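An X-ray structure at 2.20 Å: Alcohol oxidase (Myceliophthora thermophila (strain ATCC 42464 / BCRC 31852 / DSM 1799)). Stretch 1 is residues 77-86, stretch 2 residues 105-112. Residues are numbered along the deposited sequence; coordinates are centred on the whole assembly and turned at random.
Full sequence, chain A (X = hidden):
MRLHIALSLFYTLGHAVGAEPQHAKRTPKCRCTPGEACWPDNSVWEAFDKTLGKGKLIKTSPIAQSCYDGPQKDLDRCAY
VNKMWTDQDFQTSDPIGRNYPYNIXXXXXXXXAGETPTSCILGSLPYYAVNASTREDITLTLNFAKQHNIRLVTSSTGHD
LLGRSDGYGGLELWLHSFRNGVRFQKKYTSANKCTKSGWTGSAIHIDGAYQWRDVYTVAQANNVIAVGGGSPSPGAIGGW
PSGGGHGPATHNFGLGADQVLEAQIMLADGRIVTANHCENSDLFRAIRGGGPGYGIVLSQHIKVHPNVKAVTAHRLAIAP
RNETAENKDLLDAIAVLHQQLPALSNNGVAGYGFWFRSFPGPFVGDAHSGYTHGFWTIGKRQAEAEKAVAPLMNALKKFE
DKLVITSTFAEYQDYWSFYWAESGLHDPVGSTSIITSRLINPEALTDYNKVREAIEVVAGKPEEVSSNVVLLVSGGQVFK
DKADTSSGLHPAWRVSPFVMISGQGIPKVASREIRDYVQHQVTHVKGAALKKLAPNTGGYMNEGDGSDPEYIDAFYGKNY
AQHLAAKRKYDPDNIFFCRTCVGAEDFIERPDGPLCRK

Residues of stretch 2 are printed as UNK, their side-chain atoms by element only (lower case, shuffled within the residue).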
ATOM      1  N   ARG A  77      -2.302 -25.940  17.018  1.00 26.06           N
ATOM      2  CA  ARG A  77      -1.682 -24.683  16.534  1.00 25.11           C
ATOM      3  C   ARG A  77      -2.052 -24.462  15.059  1.00 24.62           C
ATOM      4  O   ARG A  77      -2.430 -23.356  14.676  1.00 24.09           O
ATOM      5  CB  ARG A  77      -0.178 -24.721  16.734  1.00 24.81           C
ATOM      6  CG  ARG A  77       0.597 -23.462  16.396  1.00 23.95           C
ATOM      7  CD  ARG A  77       0.089 -22.190  17.065  1.00 23.77           C
ATOM      8  NE  ARG A  77       0.791 -20.998  16.542  1.00 22.98           N
ATOM      9  CZ  ARG A  77       0.457 -19.720  16.801  1.00 22.70           C
ATOM     10  NH1 ARG A  77      -0.484 -19.444  17.664  1.00 23.14           N
ATOM     11  NH2 ARG A  77       1.096 -18.704  16.227  1.00 22.05           N
ATOM     12  N   CYS A  78      -1.987 -25.527  14.249  1.00 24.89           N
ATOM     13  CA  CYS A  78      -2.308 -25.437  12.840  1.00 24.55           C
ATOM     14  C   CYS A  78      -3.710 -24.900  12.588  1.00 24.59           C
ATOM     15  O   CYS A  78      -3.886 -24.022  11.746  1.00 24.00           O
ATOM     16  CB  CYS A  78      -2.146 -26.799  12.165  1.00 25.07           C
ATOM     17  SG  CYS A  78      -2.734 -26.830  10.454  1.00 24.90           S
ATOM     18  N   ALA A  79      -4.692 -25.420  13.318  1.00 25.32           N
ATOM     19  CA  ALA A  79      -6.087 -24.979  13.204  1.00 25.46           C
ATOM     20  C   ALA A  79      -6.287 -23.528  13.631  1.00 24.92           C
ATOM     21  O   ALA A  79      -7.048 -22.777  13.003  1.00 24.61           O
ATOM     22  CB  ALA A  79      -6.993 -25.895  14.042  1.00 26.47           C
ATOM     23  N   TYR A  80      -5.608 -23.132  14.702  1.00 24.87           N
ATOM     24  CA  TYR A  80      -5.614 -21.730  15.123  1.00 24.39           C
ATOM     25  C   TYR A  80      -5.058 -20.846  13.993  1.00 23.51           C
ATOM     26  O   TYR A  80      -5.647 -19.830  13.623  1.00 23.16           O
ATOM     27  CB  TYR A  80      -4.780 -21.541  16.401  1.00 24.52           C
ATOM     28  CG  TYR A  80      -4.819 -20.122  16.878  1.00 24.16           C
ATOM     29  CD1 TYR A  80      -5.932 -19.643  17.532  1.00 24.56           C
ATOM     30  CD2 TYR A  80      -3.772 -19.234  16.613  1.00 23.47           C
ATOM     31  CE1 TYR A  80      -6.006 -18.342  17.973  1.00 24.32           C
ATOM     32  CE2 TYR A  80      -3.870 -17.887  17.028  1.00 23.21           C
ATOM     33  CZ  TYR A  80      -4.983 -17.477  17.720  1.00 23.66           C
ATOM     34  OH  TYR A  80      -5.126 -16.162  18.120  1.00 23.50           O
ATOM     35  N   VAL A  81      -3.931 -21.252  13.433  1.00 23.21           N
ATOM     36  CA  VAL A  81      -3.292 -20.493  12.352  1.00 22.46           C
ATOM     37  C   VAL A  81      -4.180 -20.436  11.113  1.00 22.35           C
ATOM     38  O   VAL A  81      -4.289 -19.388  10.459  1.00 21.83           O
ATOM     39  CB  VAL A  81      -1.884 -21.057  12.008  1.00 22.27           C
ATOM     40  CG1 VAL A  81      -1.319 -20.371  10.775  1.00 21.62           C
ATOM     41  CG2 VAL A  81      -0.949 -20.808  13.173  1.00 22.27           C
ATOM     42  N   ASN A  82      -4.822 -21.560  10.801  1.00 22.90           N
ATOM     43  CA  ASN A  82      -5.737 -21.579   9.652  1.00 22.90           C
ATOM     44  C   ASN A  82      -6.913 -20.611   9.868  1.00 22.83           C
ATOM     45  O   ASN A  82      -7.248 -19.835   9.003  1.00 22.42           O
ATOM     46  CB  ASN A  82      -6.231 -23.000   9.389  1.00 23.63           C
ATOM     47  CG  ASN A  82      -7.100 -23.069   8.166  1.00 23.69           C
ATOM     48  OD1 ASN A  82      -8.316 -23.242   8.276  1.00 24.13           O
ATOM     49  ND2 ASN A  82      -6.495 -22.864   6.996  1.00 23.26           N
ATOM     50  N   LYS A  83      -7.469 -20.644  11.056  1.00 23.27           N
ATOM     51  CA  LYS A  83      -8.581 -19.775  11.416  1.00 23.32           C
ATOM     52  C   LYS A  83      -8.193 -18.295  11.380  1.00 22.63           C
ATOM     53  O   LYS A  83      -8.988 -17.465  10.924  1.00 22.44           O
ATOM     54  CB  LYS A  83      -9.091 -20.158  12.812  1.00 24.02           C
ATOM     55  CG  LYS A  83     -10.207 -19.271  13.327  1.00 24.17           C
ATOM     56  CD  LYS A  83     -10.568 -19.527  14.789  1.00 24.89           C
ATOM     57  CE  LYS A  83     -11.867 -18.751  15.109  1.00 25.14           C
ATOM     58  NZ  LYS A  83     -12.013 -18.408  16.565  1.00 25.65           N
ATOM     59  N   MET A  84      -6.975 -17.967  11.806  1.00 22.31           N
ATOM     60  CA  MET A  84      -6.552 -16.557  11.975  1.00 21.79           C
ATOM     61  C   MET A  84      -5.749 -15.957  10.805  1.00 21.11           C
ATOM     62  O   MET A  84      -5.358 -14.776  10.854  1.00 20.72           O
ATOM     63  CB  MET A  84      -5.743 -16.394  13.260  1.00 21.92           C
ATOM     64  CG  MET A  84      -6.463 -16.725  14.539  1.00 22.62           C
ATOM     65  SD  MET A  84      -7.928 -15.789  14.837  1.00 22.85           S
ATOM     66  CE  MET A  84      -7.373 -14.061  14.959  1.00 22.30           C
ATOM     67  N   TRP A  85      -5.532 -16.776   9.763  1.00 21.07           N
ATOM     68  CA  TRP A  85      -4.775 -16.384   8.576  1.00 20.55           C
ATOM     69  C   TRP A  85      -5.300 -15.144   7.877  1.00 20.18           C
ATOM     70  O   TRP A  85      -4.534 -14.349   7.328  1.00 19.73           O
ATOM     71  CB  TRP A  85      -4.748 -17.566   7.562  1.00 20.75           C
ATOM     72  CG  TRP A  85      -3.722 -17.337   6.455  1.00 20.32           C
ATOM     73  CD1 TRP A  85      -3.938 -16.721   5.252  1.00 20.04           C
ATOM     74  CD2 TRP A  85      -2.331 -17.648   6.494  1.00 20.17           C
ATOM     75  NE1 TRP A  85      -2.782 -16.661   4.534  1.00 19.76           N
ATOM     76  CE2 TRP A  85      -1.776 -17.221   5.271  1.00 19.83           C
ATOM     77  CE3 TRP A  85      -1.501 -18.249   7.433  1.00 20.34           C
ATOM     78  CZ2 TRP A  85      -0.409 -17.392   4.950  1.00 19.65           C
ATOM     79  CZ3 TRP A  85      -0.143 -18.421   7.122  1.00 20.13           C
ATOM     80  CH2 TRP A  85       0.384 -17.972   5.900  1.00 19.79           C
ATOM     81  N   THR A  86      -6.619 -14.976   7.870  1.00 20.41           N
ATOM     82  CA  THR A  86      -7.232 -13.838   7.211  1.00 20.12           C
ATOM     83  C   THR A  86      -7.273 -12.562   8.091  1.00 19.99           C
ATOM     84  O   THR A  86      -7.730 -11.496   7.632  1.00 19.78           O
ATOM     85  CB  THR A  86      -8.636 -14.241   6.683  1.00 20.45           C
ATOM     86  OG1 THR A  86      -9.371 -14.898   7.739  1.00 21.00           O
ATOM     87  CG2 THR A  86      -8.513 -15.230   5.472  1.00 20.54           C
ATOM     88  N   UNK A 105       4.758 -20.010   0.368  1.00 20.07           N
ATOM     89  CA  UNK A 105       5.550 -21.237   0.287  1.00 20.49           C
ATOM     90  C   UNK A 105       5.355 -22.145   1.509  1.00 20.77           C
ATOM     91  O   UNK A 105       5.978 -23.196   1.600  1.00 21.16           O
ATOM     92  c   UNK A 105       7.045 -20.902   0.145  1.00 20.29           C
ATOM     93  c   UNK A 105       7.270 -20.208  -1.206  1.00 20.20           C
ATOM     94  o   UNK A 105       7.491 -20.056   1.251  1.00 19.84           O
ATOM     95  N   UNK A 106       4.510 -21.716   2.446  1.00 20.61           N
ATOM     96  CA  UNK A 106       4.079 -22.542   3.565  1.00 20.96           C
ATOM     97  C   UNK A 106       2.629 -22.251   3.883  1.00 21.01           C
ATOM     98  O   UNK A 106       2.312 -21.457   4.767  1.00 20.73           O
ATOM     99  s   UNK A 106       4.565 -23.290   6.213  1.00 21.26           S
ATOM    100  c   UNK A 106       4.992 -22.286   4.782  1.00 20.74           C
ATOM    101  N   UNK A 107       1.743 -22.881   3.118  1.00 21.42           N
ATOM    102  CA  UNK A 107       0.298 -22.598   3.194  1.00 21.50           C
ATOM    103  C   UNK A 107      -0.298 -23.085   4.518  1.00 21.84           C
ATOM    104  O   UNK A 107       0.117 -24.120   5.032  1.00 22.27           O
ATOM    105  c   UNK A 107      -0.428 -23.239   2.019  1.00 21.94           C
ATOM    106  N   UNK A 108      -1.261 -22.340   5.086  1.00 21.69           N
ATOM    107  CA  UNK A 108      -2.046 -22.981   6.140  1.00 22.20           C
ATOM    108  C   UNK A 108      -2.869 -24.120   5.548  1.00 22.89           C
ATOM    109  O   UNK A 108      -3.299 -24.017   4.403  1.00 22.87           O
ATOM    110  c   UNK A 108      -2.928 -21.861   6.647  1.00 21.92           C
ATOM    111  c   UNK A 108      -1.797 -21.015   4.748  1.00 21.20           C
ATOM    112  c   UNK A 108      -3.119 -20.981   5.471  1.00 21.48           C
ATOM    113  N   UNK A 109      -3.028 -25.206   6.318  1.00 23.54           N
ATOM    114  CA  UNK A 109      -3.774 -26.378   5.840  1.00 24.32           C
ATOM    115  C   UNK A 109      -5.051 -26.469   6.653  1.00 24.76           C
ATOM    116  O   UNK A 109      -4.998 -26.453   7.882  1.00 24.87           O
ATOM    117  c   UNK A 109      -3.707 -28.872   5.381  1.00 25.77           C
ATOM    118  c   UNK A 109      -2.942 -27.670   5.957  1.00 24.88           C
ATOM    119  c   UNK A 109      -1.634 -27.534   5.247  1.00 24.46           C
ATOM    120  N   UNK A 110      -6.182 -26.539   5.958  1.00 25.03           N
ATOM    121  CA  UNK A 110      -7.483 -26.662   6.598  1.00 25.53           C
ATOM    122  C   UNK A 110      -7.863 -28.132   6.618  1.00 26.55           C
ATOM    123  O   UNK A 110      -8.478 -28.654   5.688  1.00 26.98           O
ATOM    124  o   UNK A 110     -10.687 -24.987   6.058  1.00 25.46           O
ATOM    125  c   UNK A 110      -8.521 -25.792   5.875  1.00 25.25           C
ATOM    126  c   UNK A 110      -9.859 -25.745   6.576  1.00 25.70           C
ATOM    127  o   UNK A 110     -10.095 -26.439   7.584  1.00 26.32           O
ATOM    128  N   UNK A 111      -7.449 -28.810   7.691  1.00 26.98           N
ATOM    129  CA  UNK A 111      -7.675 -30.245   7.827  1.00 28.02           C
ATOM    130  C   UNK A 111      -9.158 -30.579   7.978  1.00 28.76           C
ATOM    131  O   UNK A 111      -9.609 -31.598   7.430  1.00 29.57           O
ATOM    132  c   UNK A 111      -2.692 -31.321   8.191  1.00 27.34           C
ATOM    133  o   UNK A 111      -1.359 -31.436   7.934  1.00 27.04           O
ATOM    134  c   UNK A 111      -3.604 -32.270   7.712  1.00 28.20           C
ATOM    135  c   UNK A 111      -4.955 -32.105   7.980  1.00 28.51           C
ATOM    136  c   UNK A 111      -6.893 -30.831   9.016  1.00 28.35           C
ATOM    137  c   UNK A 111      -4.484 -30.086   9.187  1.00 27.14           C
ATOM    138  c   UNK A 111      -3.133 -30.235   8.932  1.00 26.82           C
ATOM    139  c   UNK A 111      -5.418 -31.012   8.725  1.00 27.97           C
ATOM    140  N   UNK A 112      -9.902 -29.739   8.704  1.00 28.55           N
ATOM    141  CA  UNK A 112     -11.349 -29.905   8.851  1.00 29.20           C
ATOM    142  C   UNK A 112     -12.034 -29.975   7.471  1.00 29.28           C
ATOM    143  O   UNK A 112     -12.922 -30.791   7.277  1.00 30.16           O
ATOM    144  c   UNK A 112     -11.952 -28.771   9.686  1.00 28.81           C
TER

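Stretch 1 is largely helical, and its Cys78, Asn82 and Trp85 point their CA-to-CB bonds toward stretch 2, a segment without regular helix or strand. Position 105 has three side-chain atoms, one carbon carrying an oxygen and a second carbon, and they stay out of reach of stretch 1. This beta-branched hydroxyl pattern is threonine, and the hydroxyl of Thr105 is hydrogen-bonded elsewhere in the structure.

At position 106 a single carbon is followed by sulfur, and the position meets stretch 1 through its backbone: its O lies 4.1 Å from Trp85 CH2, oblique to the indole. The carbon and sulfur identify cysteine, and Cys106 is bonded covalently to a group elsewhere in the structure. Position 107 carries one carbon and nothing more, directed away from stretch 1 and without contact there; it is alanine.

Three carbons at position 108 close a ring onto the backbone nitrogen, and this ring lies over one face of the Trp85 indole. Only proline closes in this way. Pro108 CG approaches Trp85 CD2 to 3.6 Å, and Pro108 CD sits 3.6 Å from the centroid of the six-membered ring of Trp85, just 2° off its normal, a CH-pi contact. The same ring also packs against Asn82, whose ND2 is 3.7 Å from Pro108 CB.

Position 109 has three side-chain carbons, one carrying the other two; its CA-to-CB bond points away, and its backbone O is 3.4 Å from Cys78 SG. The branching identifies valine.

At position 110 there are two carbons, the second bearing two oxygens, and this carboxylate comes close to the amide of Asn82. The pattern is that of aspartate. Asp110 CG lies 3.4 Å from Asn82 OD1, but no hydrogen bond joins the two side chains.

Position 111 has one carbon leading to a six-carbon ring that bears an oxygen, its edge near the sulfur of Cys78; this is tyrosine. Tyr111 CE2 is 3.8 Å from Cys78 SG, which lies 5.0 Å from the centroid of the Tyr111 ring and 85° off its normal. The phenol oxygen is hydrogen-bonded elsewhere. The lone side-chain carbon at position 112 makes no contact with stretch 1 and marks an alanine.

The contact, which buries 353 Å² over both sides, is thus held by packing, with no hydrogen bonds between the stretches. Cys78 and Asn82 lie four residues apart, about one helical turn, and Trp85 follows three residues later. Pro108 fits against Asn82 and the Trp85 face, while Cys78 meets the Val109 carbonyl and the Tyr111 edge.

Stretch 2, residues 105-112: TCAPVDYA
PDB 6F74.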